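Peptidoglycan synthetase penicillin-binding protein 3 (Bifidobacterium adolescentis, PDB 4YE5) probably binds penicillin and is likely to act as a transpeptidase that cross-links peptidoglycan at the cell membrane. Local coordinates at residues A[24-29]-A[188-193]; A[48-53]-A[142-147]; A[309-314]-A[331-336]. All blocks are in the same frame, centred on the assembly; numbering follows the deposited sequence.

Interaction 1: residues A[24-29]-A[188-193]; sequences TTVTLK and QVYQQG
Q188 opens the pairing with V26: its N-H reaches V26 O, and its own carbonyl takes the V26 amide in a nearly straight bond, Q188 O to V26 N 2.7 Å with 171° at the hydrogen. The two-way exchange makes this an antiparallel hydrogen-bonded pair. Beyond CG the Q188 chain runs extended and crosses L28 at about a right angle, its amide carbon CD lying 3.9 Å from L28 CD2. The far end is gripped from its own strand, where Y190 OH donates to Q188 OE1 over 2.7 Å from well above the carbonyl plane. V189 follows as the non-hydrogen-bonded partner of T25, on the opposite face of the sheet; its CG2, set beside the backbone N with CG1 anti to it (chi1 -179°), meets T25 OG1 at 3.7 Å. Y190 returns to the Q188 face and exchanges two backbone bonds with T24, the tighter one from Y190 N to T24 O at 2.7 Å. Its ring comes against V26, CE2 lying 3.9 Å from V26 CG2, while T24 O sits near the ring plane at the edge. Past the paired residues, the aliphatic part of Q192 touches T24, CG lying 3.8 Å from T24 OG1. M203 of strand 202-207 touches both Q188 and Y190, and Y141 packs on V26 from a neighbouring sheet. With 155° between the strand directions, this is regular antiparallel pairing with a twist, joining an edge strand to the central strand of a three-stranded sheet in the N-terminal region assigned to the PBP dimerisation family.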
loop_
_atom_site.group_PDB
_atom_site.type_symbol
_atom_site.label_atom_id
_atom_site.label_comp_id
_atom_site.label_asym_id
_atom_site.label_seq_id
_atom_site.Cartn_x
_atom_site.Cartn_y
_atom_site.Cartn_z
ATOM N N THR A 24 18.030 37.570 -8.958
ATOM C CA THR A 24 18.296 36.155 -9.140
ATOM C C THR A 24 17.687 35.361 -7.999
ATOM O O THR A 24 17.922 35.669 -6.832
ATOM C CB THR A 24 19.808 35.899 -9.178
ATOM O OG1 THR A 24 20.382 36.636 -10.261
ATOM C CG2 THR A 24 20.100 34.424 -9.363
ATOM N N THR A 25 16.899 34.341 -8.328
ATOM C CA THR A 25 16.307 33.510 -7.301
ATOM C C THR A 25 16.910 32.116 -7.317
ATOM O O THR A 25 17.004 31.469 -8.362
ATOM C CB THR A 25 14.789 33.409 -7.453
ATOM O OG1 THR A 25 14.220 34.714 -7.320
ATOM C CG2 THR A 25 14.203 32.490 -6.383
ATOM N N VAL A 26 17.330 31.661 -6.144
ATOM C CA VAL A 26 17.911 30.339 -6.009
ATOM C C VAL A 26 16.945 29.474 -5.221
ATOM O O VAL A 26 16.514 29.844 -4.134
ATOM C CB VAL A 26 19.294 30.391 -5.300
ATOM C CG1 VAL A 26 19.798 28.990 -5.018
ATOM C CG2 VAL A 26 20.316 31.161 -6.140
ATOM N N THR A 27 16.606 28.316 -5.772
ATOM C CA THR A 27 15.729 27.364 -5.087
ATOM C C THR A 27 16.489 26.544 -4.056
ATOM O O THR A 27 17.538 25.974 -4.348
ATOM C CB THR A 27 15.100 26.407 -6.099
ATOM O OG1 THR A 27 14.433 27.176 -7.105
ATOM C CG2 THR A 27 14.108 25.445 -5.418
ATOM N N LEU A 28 15.965 26.504 -2.837
ATOM C CA LEU A 28 16.502 25.619 -1.818
ATOM C C LEU A 28 15.587 24.388 -1.785
ATOM O O LEU A 28 14.503 24.432 -1.216
ATOM C CB LEU A 28 16.505 26.318 -0.471
ATOM C CG LEU A 28 17.226 27.689 -0.486
ATOM C CD1 LEU A 28 17.137 28.318 0.885
ATOM C CD2 LEU A 28 18.675 27.515 -0.892
ATOM N N LYS A 29 16.003 23.307 -2.432
ATOM C CA LYS A 29 15.110 22.154 -2.565
ATOM C C LYS A 29 14.946 21.399 -1.246
ATOM O O LYS A 29 15.929 21.078 -0.589
ATOM C CB LYS A 29 15.582 21.215 -3.675
ATOM C CG LYS A 29 14.763 19.926 -3.700
ATOM C CD LYS A 29 14.644 19.316 -5.086
ATOM C CE LYS A 29 13.578 18.222 -5.088
ATOM N NZ LYS A 29 12.987 18.095 -6.451
ATOM N N GLN A 188 16.249 31.774 -2.094
ATOM C CA GLN A 188 17.049 32.964 -1.777
ATOM C C GLN A 188 16.971 33.889 -2.970
ATOM O O GLN A 188 17.047 33.443 -4.114
ATOM C CB GLN A 188 18.519 32.603 -1.547
ATOM C CG GLN A 188 18.784 31.825 -0.254
ATOM C CD GLN A 188 20.126 31.114 -0.272
ATOM O OE1 GLN A 188 20.766 31.014 -1.310
ATOM N NE2 GLN A 188 20.544 30.603 0.876
ATOM N N VAL A 189 16.838 35.185 -2.714
ATOM C CA VAL A 189 16.830 36.149 -3.798
ATOM C C VAL A 189 18.043 37.058 -3.664
ATOM O O VAL A 189 18.305 37.585 -2.589
ATOM C CB VAL A 189 15.534 36.968 -3.777
ATOM C CG1 VAL A 189 15.506 37.950 -4.925
ATOM C CG2 VAL A 189 14.325 36.027 -3.841
ATOM N N TYR A 190 18.798 37.222 -4.746
ATOM C CA TYR A 190 20.021 38.024 -4.706
ATOM C C TYR A 190 19.906 39.229 -5.621
ATOM O O TYR A 190 19.379 39.108 -6.711
ATOM C CB TYR A 190 21.202 37.178 -5.170
ATOM C CG TYR A 190 21.540 36.079 -4.212
ATOM C CD1 TYR A 190 22.394 36.314 -3.137
ATOM C CD2 TYR A 190 21.000 34.799 -4.367
ATOM C CE1 TYR A 190 22.696 35.306 -2.239
ATOM C CE2 TYR A 190 21.313 33.783 -3.480
ATOM C CZ TYR A 190 22.152 34.052 -2.419
ATOM O OH TYR A 190 22.447 33.056 -1.531
ATOM N N GLN A 191 20.411 40.385 -5.196
ATOM C CA GLN A 191 20.525 41.494 -6.127
ATOM C C GLN A 191 21.886 41.380 -6.791
ATOM O O GLN A 191 22.906 41.607 -6.152
ATOM C CB GLN A 191 20.401 42.839 -5.415
ATOM C CG GLN A 191 19.198 42.960 -4.503
ATOM C CD GLN A 191 17.869 42.801 -5.223
ATOM O OE1 GLN A 191 17.003 42.028 -4.793
ATOM N NE2 GLN A 191 17.690 43.546 -6.309
ATOM N N GLN A 192 21.916 41.003 -8.062
ATOM C CA GLN A 192 23.206 40.810 -8.716
ATOM C C GLN A 192 23.560 42.000 -9.585
ATOM O O GLN A 192 24.717 42.175 -9.966
ATOM C CB GLN A 192 23.271 39.500 -9.512
ATOM C CG GLN A 192 23.431 38.219 -8.665
ATOM C CD GLN A 192 24.682 38.192 -7.745
ATOM O OE1 GLN A 192 24.684 37.482 -6.735
ATOM N NE2 GLN A 192 25.739 38.954 -8.097
ATOM N N GLY A 193 22.562 42.825 -9.882
ATOM C CA GLY A 193 22.797 44.036 -10.639
ATOM C C GLY A 193 23.252 45.186 -9.750
ATOM O O GLY A 193 23.715 44.968 -8.625
#

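Interaction 2: residues A[48-53]-A[142-147]; sequences ERYTII and AELSNE
T51 and E143 exchange two backbone hydrogen bonds, T51 N to E143 O and E143 N to T51 O, each 2.7 Å long, and so form the hydrogen-bonded pair of this antiparallel contact. Two residues along, beyond the non-hydrogen-bonded pair Y50/L144, S145 N donates to R49 O at 2.8 Å. R49 O also receives a CA-H contact from L144, and L144 CD1 lies against the same oxygen at 3.5 Å. S145 OG in turn accepts from E147 N at 3.2 Å, an ST turn just past the strand. On the face carrying Y50 and L144, the tyrosine ring crosses the leucine obliquely: Y50 CE1 is 3.7 Å from L144 CB, and Y50 CD1 rests on A142 CB, which I52 CD1 also touches. The phenol OH gives its proton to E48 OE2 over 2.6 Å; E48 OE2 lies in the plane of the Y50 ring, at its edge, and is met on the anti side of the carboxylate. E48 reaches it with an extended chain, CG anti to the backbone N (chi1 -169°), and its other oxygen, OE1, forms a salt bridge with R31. The R49 guanidinium is held by a salt bridge from NE to D122 OD1. The Y50 hydroxyl, at the edge of the apolar cluster of Y50, L144, A142 and I52, thus shares the E48 carboxylate with the R31 cation, which probably stabilises its negative charge.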
loop_
_atom_site.group_PDB
_atom_site.type_symbol
_atom_site.label_atom_id
_atom_site.label_comp_id
_atom_site.label_asym_id
_atom_site.label_seq_id
_atom_site.Cartn_x
_atom_site.Cartn_y
_atom_site.Cartn_z
ATOM N N GLU A 48 21.532 12.523 0.155
ATOM C CA GLU A 48 21.824 13.950 0.080
ATOM C C GLU A 48 23.165 14.226 -0.593
ATOM O O GLU A 48 24.204 14.192 0.055
ATOM C CB GLU A 48 21.779 14.612 1.464
ATOM C CG GLU A 48 21.825 16.143 1.370
ATOM C CD GLU A 48 22.123 16.828 2.697
ATOM O OE1 GLU A 48 22.127 16.140 3.735
ATOM O OE2 GLU A 48 22.363 18.059 2.699
ATOM N N ARG A 49 23.129 14.481 -1.900
ATOM C CA ARG A 49 24.297 14.921 -2.661
ATOM C C ARG A 49 23.860 16.112 -3.511
ATOM O O ARG A 49 22.656 16.362 -3.665
ATOM C CB ARG A 49 24.819 13.810 -3.579
ATOM C CG ARG A 49 25.033 12.473 -2.894
ATOM C CD ARG A 49 26.123 12.530 -1.832
ATOM N NE ARG A 49 27.453 12.517 -2.428
ATOM C CZ ARG A 49 28.521 11.970 -1.857
ATOM N NH1 ARG A 49 28.414 11.394 -0.664
ATOM N NH2 ARG A 49 29.694 11.999 -2.481
ATOM N N TYR A 50 24.826 16.833 -4.077
ATOM C CA TYR A 50 24.528 18.075 -4.787
ATOM C C TYR A 50 25.272 18.204 -6.098
ATOM O O TYR A 50 26.397 17.725 -6.246
ATOM C CB TYR A 50 24.861 19.275 -3.903
ATOM C CG TYR A 50 24.009 19.349 -2.670
ATOM C CD1 TYR A 50 22.768 19.964 -2.709
ATOM C CD2 TYR A 50 24.434 18.801 -1.468
ATOM C CE1 TYR A 50 21.970 20.033 -1.593
ATOM C CE2 TYR A 50 23.630 18.867 -0.328
ATOM C CZ TYR A 50 22.397 19.489 -0.403
ATOM O OH TYR A 50 21.573 19.582 0.711
ATOM N N THR A 51 24.641 18.855 -7.066
ATOM C CA THR A 51 25.393 19.326 -8.218
ATOM C C THR A 51 25.678 20.812 -8.006
ATOM O O THR A 51 24.765 21.583 -7.687
ATOM C CB THR A 51 24.627 19.098 -9.535
ATOM O OG1 THR A 51 24.314 17.703 -9.663
ATOM C CG2 THR A 51 25.482 19.501 -10.711
ATOM N N ILE A 52 26.940 21.207 -8.145
ATOM C CA ILE A 52 27.312 22.610 -7.973
ATOM C C ILE A 52 27.263 23.305 -9.325
ATOM O O ILE A 52 27.931 22.886 -10.279
ATOM C CB ILE A 52 28.709 22.764 -7.338
ATOM C CG1 ILE A 52 28.746 22.097 -5.955
ATOM C CG2 ILE A 52 29.113 24.259 -7.236
ATOM C CD1 ILE A 52 27.628 22.567 -5.017
ATOM N N ILE A 53 26.448 24.355 -9.401
ATOM C CA ILE A 53 26.197 25.074 -10.644
ATOM C C ILE A 53 26.792 26.473 -10.590
ATOM O O ILE A 53 26.668 27.162 -9.580
ATOM C CB ILE A 53 24.667 25.213 -10.896
ATOM C CG1 ILE A 53 23.981 23.835 -10.915
ATOM C CG2 ILE A 53 24.392 25.992 -12.189
ATOM C CD1 ILE A 53 24.512 22.882 -11.995
ATOM N N ALA A 142 23.883 25.217 -5.288
ATOM C CA ALA A 142 23.836 23.769 -5.186
ATOM C C ALA A 142 22.466 23.232 -5.602
ATOM O O ALA A 142 21.435 23.724 -5.146
ATOM C CB ALA A 142 24.145 23.362 -3.763
ATOM N N GLU A 143 22.456 22.215 -6.461
ATOM C CA GLU A 143 21.209 21.542 -6.818
ATOM C C GLU A 143 21.168 20.149 -6.191
ATOM O O GLU A 143 21.995 19.302 -6.505
ATOM C CB GLU A 143 21.021 21.471 -8.344
ATOM C CG GLU A 143 20.357 22.725 -8.927
ATOM C CD GLU A 143 20.207 22.705 -10.455
ATOM O OE1 GLU A 143 20.772 21.800 -11.116
ATOM O OE2 GLU A 143 19.521 23.615 -10.990
ATOM N N LEU A 144 20.221 19.940 -5.282
ATOM C CA LEU A 144 20.070 18.674 -4.567
ATOM C C LEU A 144 19.711 17.524 -5.515
ATOM O O LEU A 144 18.797 17.649 -6.322
ATOM C CB LEU A 144 18.999 18.820 -3.487
ATOM C CG LEU A 144 18.593 17.536 -2.766
ATOM C CD1 LEU A 144 19.715 17.067 -1.860
ATOM C CD2 LEU A 144 17.291 17.747 -1.974
ATOM N N SER A 145 20.445 16.418 -5.428
ATOM C CA SER A 145 20.203 15.278 -6.310
ATOM C C SER A 145 18.999 14.504 -5.781
ATOM O O SER A 145 18.631 14.631 -4.607
ATOM C CB SER A 145 21.406 14.329 -6.363
ATOM O OG SER A 145 20.945 13.009 -6.001
ATOM N N ASN A 146 18.396 13.675 -6.625
ATOM C CA ASN A 146 17.161 12.999 -6.203
ATOM C C ASN A 146 17.233 11.490 -6.162
ATOM O O ASN A 146 16.194 10.808 -6.207
ATOM C CB ASN A 146 15.982 13.429 -7.067
ATOM C CG ASN A 146 15.692 14.903 -6.939
ATOM O OD1 ASN A 146 15.169 15.360 -5.923
ATOM N ND2 ASN A 146 16.042 15.662 -7.968
ATOM N N GLU A 147 18.448 10.964 -6.063
ATOM C CA GLU A 147 18.624 9.525 -5.945
ATOM C C GLU A 147 17.814 8.966 -4.763
ATOM O O GLU A 147 17.879 9.492 -3.650
ATOM C CB GLU A 147 20.100 9.162 -5.790
ATOM C CG GLU A 147 20.336 7.639 -5.835
ATOM C CD GLU A 147 21.816 7.263 -5.804
ATOM O OE1 GLU A 147 22.617 7.994 -5.176
ATOM O OE2 GLU A 147 22.173 6.230 -6.409
#

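Interaction 3: residues A[309-314]-A[331-336]; sequences FTVPNT and EHWTLA
F309 starts the pairing of a two-stranded antiparallel sheet in the transpeptidase domain: its N-H donates to W333 O over 2.8 Å, whereas the return bond from W333 N to F309 O is weak at 3.2 Å. F309 O has a second donor in the indole NE1 of W566, the C-terminal residue. The F309 ring meets W333 O in its plane at the edge, and its CE1 lies 3.9 Å from L335 CD1, the two side chains pointing the same way side by side. I338 of helix 335-340 and A350 of helix 344-350 also pack on the F309 side chain. T310 is the non-hydrogen-bonded partner of H332, on the other face; the imidazole of H332 stacks with W566. V311 restores the stronger pairing, giving its N-H to E331 O at 2.8 Å, while E331 N returns to V311 O at 2.9 Å. The V311 side chain crosses the W333 indole at about a right angle, V311 CB lying 3.9 Å from W333 CE3. That indole is also met by E331 from its own strand: E331 CB sits over the centre of the ring, 3.4 Å above its plane.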
loop_
_atom_site.group_PDB
_atom_site.type_symbol
_atom_site.label_atom_id
_atom_site.label_comp_id
_atom_site.label_asym_id
_atom_site.label_seq_id
_atom_site.Cartn_x
_atom_site.Cartn_y
_atom_site.Cartn_z
ATOM N N PHE A 309 -32.946 -27.422 6.839
ATOM C CA PHE A 309 -33.388 -27.432 5.453
ATOM C C PHE A 309 -33.198 -28.809 4.819
ATOM O O PHE A 309 -32.315 -29.582 5.212
ATOM C CB PHE A 309 -32.615 -26.389 4.624
ATOM C CG PHE A 309 -32.806 -24.960 5.086
ATOM C CD1 PHE A 309 -32.014 -24.430 6.100
ATOM C CD2 PHE A 309 -33.757 -24.138 4.485
ATOM C CE1 PHE A 309 -32.178 -23.107 6.519
ATOM C CE2 PHE A 309 -33.923 -22.811 4.890
ATOM C CZ PHE A 309 -33.130 -22.295 5.909
ATOM N N THR A 310 -34.041 -29.101 3.834
ATOM C CA THR A 310 -33.802 -30.200 2.912
ATOM C C THR A 310 -33.319 -29.597 1.606
ATOM O O THR A 310 -34.044 -28.859 0.943
ATOM C CB THR A 310 -35.086 -31.008 2.653
ATOM O OG1 THR A 310 -35.567 -31.529 3.897
ATOM C CG2 THR A 310 -34.808 -32.164 1.693
ATOM N N VAL A 311 -32.084 -29.901 1.242
ATOM C CA VAL A 311 -31.441 -29.212 0.135
ATOM C C VAL A 311 -31.168 -30.200 -0.986
ATOM O O VAL A 311 -30.258 -31.015 -0.882
ATOM C CB VAL A 311 -30.112 -28.539 0.595
ATOM C CG1 VAL A 311 -29.568 -27.619 -0.482
ATOM C CG2 VAL A 311 -30.334 -27.760 1.877
ATOM N N PRO A 312 -31.972 -30.137 -2.057
ATOM C CA PRO A 312 -31.814 -31.024 -3.216
ATOM C C PRO A 312 -30.632 -30.538 -4.029
ATOM O O PRO A 312 -30.105 -29.469 -3.710
ATOM C CB PRO A 312 -33.126 -30.826 -3.982
ATOM C CG PRO A 312 -33.526 -29.429 -3.670
ATOM C CD PRO A 312 -33.039 -29.142 -2.258
ATOM N N ASN A 313 -30.185 -31.268 -5.044
ATOM C CA ASN A 313 -28.993 -30.774 -5.734
ATOM C C ASN A 313 -29.295 -29.746 -6.819
ATOM O O ASN A 313 -28.393 -29.142 -7.376
ATOM C CB ASN A 313 -28.087 -31.899 -6.246
ATOM C CG ASN A 313 -28.424 -32.329 -7.652
ATOM O OD1 ASN A 313 -27.594 -32.241 -8.547
ATOM N ND2 ASN A 313 -29.648 -32.793 -7.854
ATOM N N THR A 314 -30.569 -29.543 -7.124
ATOM C CA THR A 314 -30.931 -28.412 -7.964
ATOM C C THR A 314 -32.195 -27.786 -7.434
ATOM O O THR A 314 -32.958 -28.430 -6.736
ATOM C CB THR A 314 -31.197 -28.808 -9.429
ATOM O OG1 THR A 314 -32.463 -29.479 -9.513
ATOM C CG2 THR A 314 -30.083 -29.694 -9.973
ATOM N N GLU A 331 -30.156 -33.316 0.840
ATOM C CA GLU A 331 -29.355 -33.274 2.058
ATOM C C GLU A 331 -30.060 -32.589 3.221
ATOM O O GLU A 331 -30.814 -31.630 3.026
ATOM C CB GLU A 331 -28.019 -32.580 1.783
ATOM C CG GLU A 331 -27.137 -33.295 0.780
ATOM C CD GLU A 331 -26.339 -34.436 1.390
ATOM O OE1 GLU A 331 -25.315 -34.817 0.784
ATOM O OE2 GLU A 331 -26.725 -34.951 2.464
ATOM N N HIS A 332 -29.794 -33.094 4.427
ATOM C CA HIS A 332 -30.370 -32.571 5.662
ATOM C C HIS A 332 -29.368 -31.635 6.330
ATOM O O HIS A 332 -28.668 -32.026 7.264
ATOM C CB HIS A 332 -30.704 -33.710 6.624
ATOM C CG HIS A 332 -31.900 -34.519 6.225
ATOM N ND1 HIS A 332 -32.437 -35.502 7.030
ATOM C CD2 HIS A 332 -32.666 -34.492 5.106
ATOM C CE1 HIS A 332 -33.478 -36.045 6.428
ATOM N NE2 HIS A 332 -33.639 -35.451 5.257
ATOM N N TRP A 333 -29.306 -30.401 5.844
ATOM C CA TRP A 333 -28.355 -29.417 6.344
ATOM C C TRP A 333 -29.051 -28.310 7.118
ATOM O O TRP A 333 -30.166 -27.913 6.773
ATOM C CB TRP A 333 -27.584 -28.801 5.179
ATOM C CG TRP A 333 -26.633 -29.761 4.495
ATOM C CD1 TRP A 333 -26.022 -30.845 5.050
ATOM C CD2 TRP A 333 -26.195 -29.712 3.126
ATOM N NE1 TRP A 333 -25.228 -31.475 4.116
ATOM C CE2 TRP A 333 -25.320 -30.801 2.928
ATOM C CE3 TRP A 333 -26.457 -28.850 2.054
ATOM C CZ2 TRP A 333 -24.706 -31.061 1.695
ATOM C CZ3 TRP A 333 -25.840 -29.107 0.825
ATOM C CH2 TRP A 333 -24.973 -30.202 0.665
ATOM N N THR A 334 -28.396 -27.814 8.163
ATOM C CA THR A 334 -28.842 -26.583 8.804
ATOM C C THR A 334 -28.344 -25.390 8.003
ATOM O O THR A 334 -27.613 -25.553 7.028
ATOM C CB THR A 334 -28.283 -26.455 10.209
ATOM O OG1 THR A 334 -26.852 -26.404 10.133
ATOM C CG2 THR A 334 -28.755 -27.642 11.090
ATOM N N LEU A 335 -28.733 -24.183 8.409
ATOM C CA LEU A 335 -28.256 -22.999 7.708
ATOM C C LEU A 335 -26.727 -22.923 7.787
ATOM O O LEU A 335 -26.071 -22.601 6.801
ATOM C CB LEU A 335 -28.876 -21.723 8.276
ATOM C CG LEU A 335 -28.608 -20.457 7.453
ATOM C CD1 LEU A 335 -29.239 -20.588 6.075
ATOM C CD2 LEU A 335 -29.136 -19.228 8.176
ATOM N N ALA A 336 -26.170 -23.245 8.955
ATOM C CA ALA A 336 -24.720 -23.314 9.107
ATOM C C ALA A 336 -24.104 -24.321 8.121
ATOM O O ALA A 336 -23.059 -24.057 7.518
ATOM C CB ALA A 336 -24.348 -23.667 10.549
#

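In the fold
From the N terminus, strand 23-28 enters interaction 1, which closes only when the chain returns at 188-193, 159 residues later. Within that long excursion lies interaction 2, where 48-53 meets 142-147 in a separate three-stranded sheet, closing a smaller loop when the chain comes back 89 residues on. The two contacts touch: K29, just past strand 23-28, packs its CG on L144 CD2 at 3.8 Å and so connects the end of that strand to the second sheet. Interaction 3 follows in series, its segments only 17 residues apart, in the transpeptidase domain. Its centre is about 80 Å from that of interaction 1, on the opposite side of the chain's centre, close to the C-terminal residue W566.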